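Local coordinates for protein triacylglycerol lipase (PDB 5AH1) that hydrolyses ester bonds, including those of synthetic polyesters, as a zinc-binding triacylglycerol lipase of the alpha/beta-hydrolase fold, at residues 89-95 and 266-270; 81-85 and 98-102. The contacts are given in a common frame with arbitrary orientation. Numbering follows the deposited sequence.

Interaction 1 of 2, residues 89-95 and 266-270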
loop_
_atom_site.group_PDB
_atom_site.type_symbol
_atom_site.label_atom_id
_atom_site.label_comp_id
_atom_site.label_asym_id
_atom_site.label_seq_id
_atom_site.Cartn_x
_atom_site.Cartn_y
_atom_site.Cartn_z
ATOM N N PHE A 89 6.836 1.934 7.417
ATOM C CA PHE A 89 7.126 2.895 8.479
ATOM C C PHE A 89 7.584 4.234 7.915
ATOM O O PHE A 89 7.738 4.378 6.703
ATOM C CB PHE A 89 8.137 2.278 9.440
ATOM C CG PHE A 89 7.586 1.066 10.122
ATOM C CD1 PHE A 89 6.769 1.192 11.235
ATOM C CD2 PHE A 89 7.819 -0.203 9.609
ATOM C CE1 PHE A 89 6.190 0.071 11.837
ATOM C CE2 PHE A 89 7.256 -1.320 10.213
ATOM C CZ PHE A 89 6.443 -1.183 11.333
ATOM N N GLY A 90 7.780 5.203 8.801
ATOM C CA GLY A 90 8.064 6.571 8.403
ATOM C C GLY A 90 9.524 6.864 8.176
ATOM O O GLY A 90 10.407 6.052 8.472
ATOM N N ARG A 91 9.770 8.053 7.647
ATOM C CA ARG A 91 11.123 8.505 7.335
ATOM C C ARG A 91 12.025 8.592 8.556
ATOM O O ARG A 91 13.237 8.489 8.424
ATOM C CB ARG A 91 11.078 9.866 6.641
ATOM C CG ARG A 91 10.505 9.812 5.251
ATOM C CD ARG A 91 10.519 11.189 4.575
ATOM N NE ARG A 91 11.850 11.784 4.476
ATOM C CZ ARG A 91 12.723 11.492 3.519
ATOM N NH1 ARG A 91 12.432 10.602 2.583
ATOM N NH2 ARG A 91 13.907 12.079 3.498
ATOM N N ASP A 92 11.425 8.793 9.731
ATOM C CA ASP A 92 12.148 8.883 10.995
ATOM C C ASP A 92 12.257 7.536 11.709
ATOM O O ASP A 92 12.677 7.477 12.859
ATOM C CB ASP A 92 11.435 9.872 11.923
ATOM C CG ASP A 92 10.029 9.412 12.304
ATOM O OD1 ASP A 92 9.309 8.890 11.428
ATOM O OD2 ASP A 92 9.648 9.570 13.487
ATOM N N GLU A 93 11.879 6.455 11.038
ATOM C CA GLU A 93 11.913 5.125 11.636
ATOM C C GLU A 93 12.911 4.227 10.911
ATOM O O GLU A 93 13.389 4.567 9.830
ATOM C CB GLU A 93 10.501 4.510 11.627
ATOM C CG GLU A 93 9.492 5.357 12.412
ATOM C CD GLU A 93 8.110 4.754 12.518
ATOM O OE1 GLU A 93 7.295 4.932 11.594
ATOM O OE2 GLU A 93 7.805 4.148 13.560
ATOM N N LEU A 94 13.250 3.111 11.549
ATOM C CA LEU A 94 14.138 2.087 10.985
ATOM C C LEU A 94 15.543 2.602 10.704
ATOM O O LEU A 94 16.216 2.118 9.790
ATOM C CB LEU A 94 13.543 1.468 9.710
ATOM C CG LEU A 94 12.139 0.875 9.830
ATOM C CD1 LEU A 94 11.773 0.167 8.530
ATOM C CD2 LEU A 94 12.035 -0.070 11.033
ATOM N N LEU A 95 15.984 3.561 11.514
ATOM C CA LEU A 95 17.346 4.082 11.441
ATOM C C LEU A 95 17.692 4.529 10.032
ATOM O O LEU A 95 18.821 4.361 9.569
ATOM C CB LEU A 95 18.340 3.035 11.951
ATOM C CG LEU A 95 18.140 2.703 13.432
ATOM C CD1 LEU A 95 19.019 1.560 13.856
ATOM C CD2 LEU A 95 18.398 3.909 14.313
ATOM N N ILE A 266 12.843 1.358 17.246
ATOM C CA ILE A 266 13.081 2.081 16.004
ATOM C C ILE A 266 11.861 2.009 15.083
ATOM O O ILE A 266 11.943 2.369 13.912
ATOM C CB ILE A 266 14.371 1.586 15.301
ATOM C CG1 ILE A 266 14.251 0.123 14.863
ATOM C CG2 ILE A 266 15.565 1.800 16.222
ATOM C CD1 ILE A 266 15.465 -0.398 14.081
ATOM N N TYR A 267 10.726 1.557 15.614
ATOM C CA TYR A 267 9.462 1.608 14.885
ATOM C C TYR A 267 8.287 1.548 15.858
ATOM O O TYR A 267 8.408 1.050 16.967
ATOM C CB TYR A 267 9.369 0.493 13.829
ATOM C CG TYR A 267 9.480 -0.898 14.378
ATOM C CD1 TYR A 267 10.723 -1.475 14.613
ATOM C CD2 TYR A 267 8.350 -1.632 14.688
ATOM C CE1 TYR A 267 10.835 -2.747 15.125
ATOM C CE2 TYR A 267 8.448 -2.899 15.195
ATOM C CZ TYR A 267 9.687 -3.455 15.427
ATOM O OH TYR A 267 9.746 -4.725 15.945
ATOM N N ASP A 268 7.155 2.076 15.415
ATOM C CA ASP A 268 5.959 2.270 16.232
ATOM C C ASP A 268 4.806 1.703 15.410
ATOM O O ASP A 268 4.671 2.019 14.229
ATOM C CB ASP A 268 5.820 3.783 16.475
ATOM C CG ASP A 268 4.567 4.196 17.255
ATOM O OD1 ASP A 268 3.675 3.371 17.553
ATOM O OD2 ASP A 268 4.489 5.411 17.574
ATOM N N LEU A 269 4.009 0.824 16.003
ATOM C CA LEU A 269 2.876 0.209 15.293
ATOM C C LEU A 269 1.641 1.107 15.245
ATOM O O LEU A 269 0.693 0.812 14.523
ATOM C CB LEU A 269 2.510 -1.140 15.895
ATOM C CG LEU A 269 3.641 -2.163 15.878
ATOM C CD1 LEU A 269 3.245 -3.398 16.669
ATOM C CD2 LEU A 269 4.037 -2.532 14.454
ATOM N N LYS A 270 1.660 2.207 15.993
ATOM C CA LYS A 270 0.666 3.276 15.855
ATOM C C LYS A 270 -0.769 2.805 16.089
ATOM O O LYS A 270 -1.704 3.297 15.460
ATOM C CB LYS A 270 0.810 3.966 14.488
ATOM C CG LYS A 270 2.260 4.306 14.153
ATOM C CD LYS A 270 2.444 5.167 12.892
ATOM C CE LYS A 270 3.915 5.454 12.651
ATOM N NZ LYS A 270 4.701 4.256 12.310
#
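A buried carboxylate carries most of the polar load here. Glu93 OE1 forms a salt bridge with Lys270 NZ at 2.8 Å and also accepts a hydrogen bond from Gly90 N, likewise 2.8 Å, so the same oxygen pairs with the ammonium group and ties back to its own loop. Within that loop, Gly90 to Glu93 form a type I beta turn, closed by Glu93 N to Gly90 O at 3.0 Å. The second oxygen, Glu93 OE2, takes a weak bond from Asp268 N (2.9 Å). Lys270 NZ also donates to Asp268 O at 2.9 Å, while Asp268 OD1 accepts from Lys270 N (2.8 Å) in an Asx turn that shapes this end of 266-270. Further along, a nearly straight backbone bond runs from Leu94 N to Ile266 O (2.8 Å). Apolar groups flank these bonds. Tyr267 CB sits over the Phe89 ring face in a CH-pi contact, 3.9 Å from the centroid, and touches Leu94 CD2 at 3.9 Å; Leu95 CG meets Ile266 CG2 at the same distance. Helix 242-257 adds Phe250 and Leu253 against Tyr267, whose hydroxyl bonds to Leu262 O. Two irregular loops far apart in sequence are thus joined by a charge pair, one backbone bond, a weak side-chain-to-backbone bond and apolar packing, and the buried lysine ammonium has its charge balanced by Glu93.

Interaction 2 of 2, residues 81-85 and 98-102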
loop_
_atom_site.group_PDB
_atom_site.type_symbol
_atom_site.label_atom_id
_atom_site.label_comp_id
_atom_site.label_asym_id
_atom_site.label_seq_id
_atom_site.Cartn_x
_atom_site.Cartn_y
_atom_site.Cartn_z
ATOM N N VAL A 81 2.410 12.604 -3.389
ATOM C CA VAL A 81 2.435 12.131 -2.018
ATOM C C VAL A 81 2.492 10.603 -2.068
ATOM O O VAL A 81 1.609 9.946 -2.622
ATOM C CB VAL A 81 1.206 12.630 -1.203
ATOM C CG1 VAL A 81 1.177 12.013 0.188
ATOM C CG2 VAL A 81 1.215 14.153 -1.106
ATOM N N LEU A 82 3.530 10.057 -1.440
ATOM C CA LEU A 82 3.803 8.620 -1.395
ATOM C C LEU A 82 3.184 8.000 -0.146
ATOM O O LEU A 82 3.321 8.549 0.946
ATOM C CB LEU A 82 5.320 8.408 -1.353
ATOM C CG LEU A 82 6.129 8.971 -2.523
ATOM C CD1 LEU A 82 7.611 8.884 -2.224
ATOM C CD2 LEU A 82 5.831 8.236 -3.807
ATOM N N VAL A 83 2.529 6.852 -0.314
ATOM C CA VAL A 83 1.810 6.190 0.770
ATOM C C VAL A 83 2.146 4.689 0.812
ATOM O O VAL A 83 1.813 3.927 -0.088
ATOM C CB VAL A 83 0.296 6.391 0.630
ATOM C CG1 VAL A 83 -0.426 5.781 1.849
ATOM C CG2 VAL A 83 -0.061 7.873 0.464
ATOM N N HIS A 84 2.852 4.308 1.874
ATOM C CA HIS A 84 3.302 2.941 2.085
ATOM C C HIS A 84 2.155 1.972 2.372
ATOM O O HIS A 84 1.017 2.374 2.652
ATOM C CB HIS A 84 4.267 2.922 3.279
ATOM C CG HIS A 84 3.626 3.311 4.572
ATOM N ND1 HIS A 84 2.879 2.430 5.318
ATOM C CD2 HIS A 84 3.591 4.488 5.245
ATOM C CE1 HIS A 84 2.426 3.041 6.400
ATOM N NE2 HIS A 84 2.840 4.293 6.378
ATOM N N GLY A 85 2.489 0.691 2.294
ATOM C CA GLY A 85 1.545 -0.378 2.570
ATOM C C GLY A 85 1.564 -0.947 3.972
ATOM O O GLY A 85 1.797 -0.256 4.962
ATOM N N LYS A 98 14.542 3.573 4.191
ATOM C CA LYS A 98 13.290 4.144 3.686
ATOM C C LYS A 98 12.357 3.104 3.074
ATOM O O LYS A 98 12.796 2.221 2.338
ATOM C CB LYS A 98 13.587 5.216 2.624
ATOM C CG LYS A 98 14.338 6.414 3.169
ATOM C CD LYS A 98 13.440 7.337 4.002
ATOM C CE LYS A 98 14.231 8.480 4.650
ATOM N NZ LYS A 98 15.083 7.995 5.758
ATOM N N TYR A 99 11.064 3.228 3.346
ATOM C CA TYR A 99 10.089 2.405 2.648
ATOM C C TYR A 99 10.235 2.651 1.140
ATOM O O TYR A 99 10.266 1.715 0.336
ATOM C CB TYR A 99 8.671 2.723 3.092
ATOM C CG TYR A 99 7.644 1.764 2.530
ATOM C CD1 TYR A 99 7.065 1.982 1.286
ATOM C CD2 TYR A 99 7.257 0.637 3.238
ATOM C CE1 TYR A 99 6.107 1.115 0.775
ATOM C CE2 TYR A 99 6.326 -0.232 2.742
ATOM C CZ TYR A 99 5.752 -0.003 1.507
ATOM O OH TYR A 99 4.785 -0.881 1.057
ATOM N N TRP A 100 10.326 3.928 0.779
ATOM C CA TRP A 100 10.411 4.325 -0.611
ATOM C C TRP A 100 11.867 4.457 -1.032
ATOM O O TRP A 100 12.454 5.540 -0.980
ATOM C CB TRP A 100 9.634 5.623 -0.832
ATOM C CG TRP A 100 8.145 5.418 -0.662
ATOM C CD1 TRP A 100 7.402 5.672 0.465
ATOM C CD2 TRP A 100 7.228 4.884 -1.630
ATOM N NE1 TRP A 100 6.081 5.343 0.243
ATOM C CE2 TRP A 100 5.951 4.855 -1.036
ATOM C CE3 TRP A 100 7.369 4.441 -2.948
ATOM C CZ2 TRP A 100 4.827 4.414 -1.718
ATOM C CZ3 TRP A 100 6.254 4.020 -3.633
ATOM C CH2 TRP A 100 5.001 3.994 -3.017
ATOM N N GLY A 101 12.440 3.320 -1.417
ATOM C CA GLY A 101 13.760 3.248 -2.014
ATOM C C GLY A 101 14.794 2.511 -1.190
ATOM O O GLY A 101 15.866 2.181 -1.681
ATOM N N GLY A 102 14.504 2.272 0.086
ATOM C CA GLY A 102 15.454 1.571 0.931
ATOM C C GLY A 102 16.661 2.411 1.295
ATOM O O GLY A 102 16.545 3.390 2.036
HETATM O O HOH W 1 4.818 6.318 2.661
#
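Tyr99 and Trp100, consecutive in a loop, adopt different chi1 rotamers, t for Tyr99 and m for Trp100, and their rings lie against different parts of the 81-85 segment. The Trp100 indole reaches the end of strand 80-83, where Leu82 CB lies over the five-membered ring, 3.7 Å from its centroid, as a CH-pi contact. Its edge meets the backbone, with CZ2 3.5 Å from Val83 O. A water completes this junction: it accepts from Trp100 NE1 (2.9 Å) and, weakly, from His84 N (2.9 Å), and donates to Leu82 O (3.2 Å). Tyr99 meets the residues that follow the strand, His84 and Gly85. His84 CB stands almost on its ring normal, 3.4 Å from the centroid, and the p rotamer of His84 presents the imidazole edge to the phenol face, centroids 5.7 Å apart. That rotamer also brings ND1 to donate to Gly85 O (2.9 Å), while NE2 is hydrogen-bonded to the backbone N of Val122. Tyr99 OH receives a weak bond from Gly85 N (3.0 Å) and is hydrogen-bonded to His181 ND1, and its side chain touches Ser182. Tyr99 and Trp100 thus cover the C-terminal end of an inner strand of the parallel sheet, next to the edge strand 117-120 and beside a probable nucleophile elbow (Gly180, Ser182, Gly184), an arrangement that fits the alpha/beta-hydrolase fold.

Overall arrangement
Both contacts involve the chain that leaves strand 80-83 and runs toward helix 106-112. Residues 81-85 and 98-102 meet in interaction 2, and the intervening 89-95 reaches out to 266-270 in interaction 1, so the segments alternate along the sequence. Their centres are 12 Å apart, and they touch directly: Lys98 NZ lies 3.3 Å from Arg91 O, a probable hydrogen bond, and Phe89 O packs 4.1 Å from Tyr99 CB. Interaction 2 is the more central, its centre about 9 Å from the centre of the chain against about 16 Å, and adjoins the probable nucleophile elbow; in interaction 1 the Lys270 side chain is about 12 Å from the bound zinc.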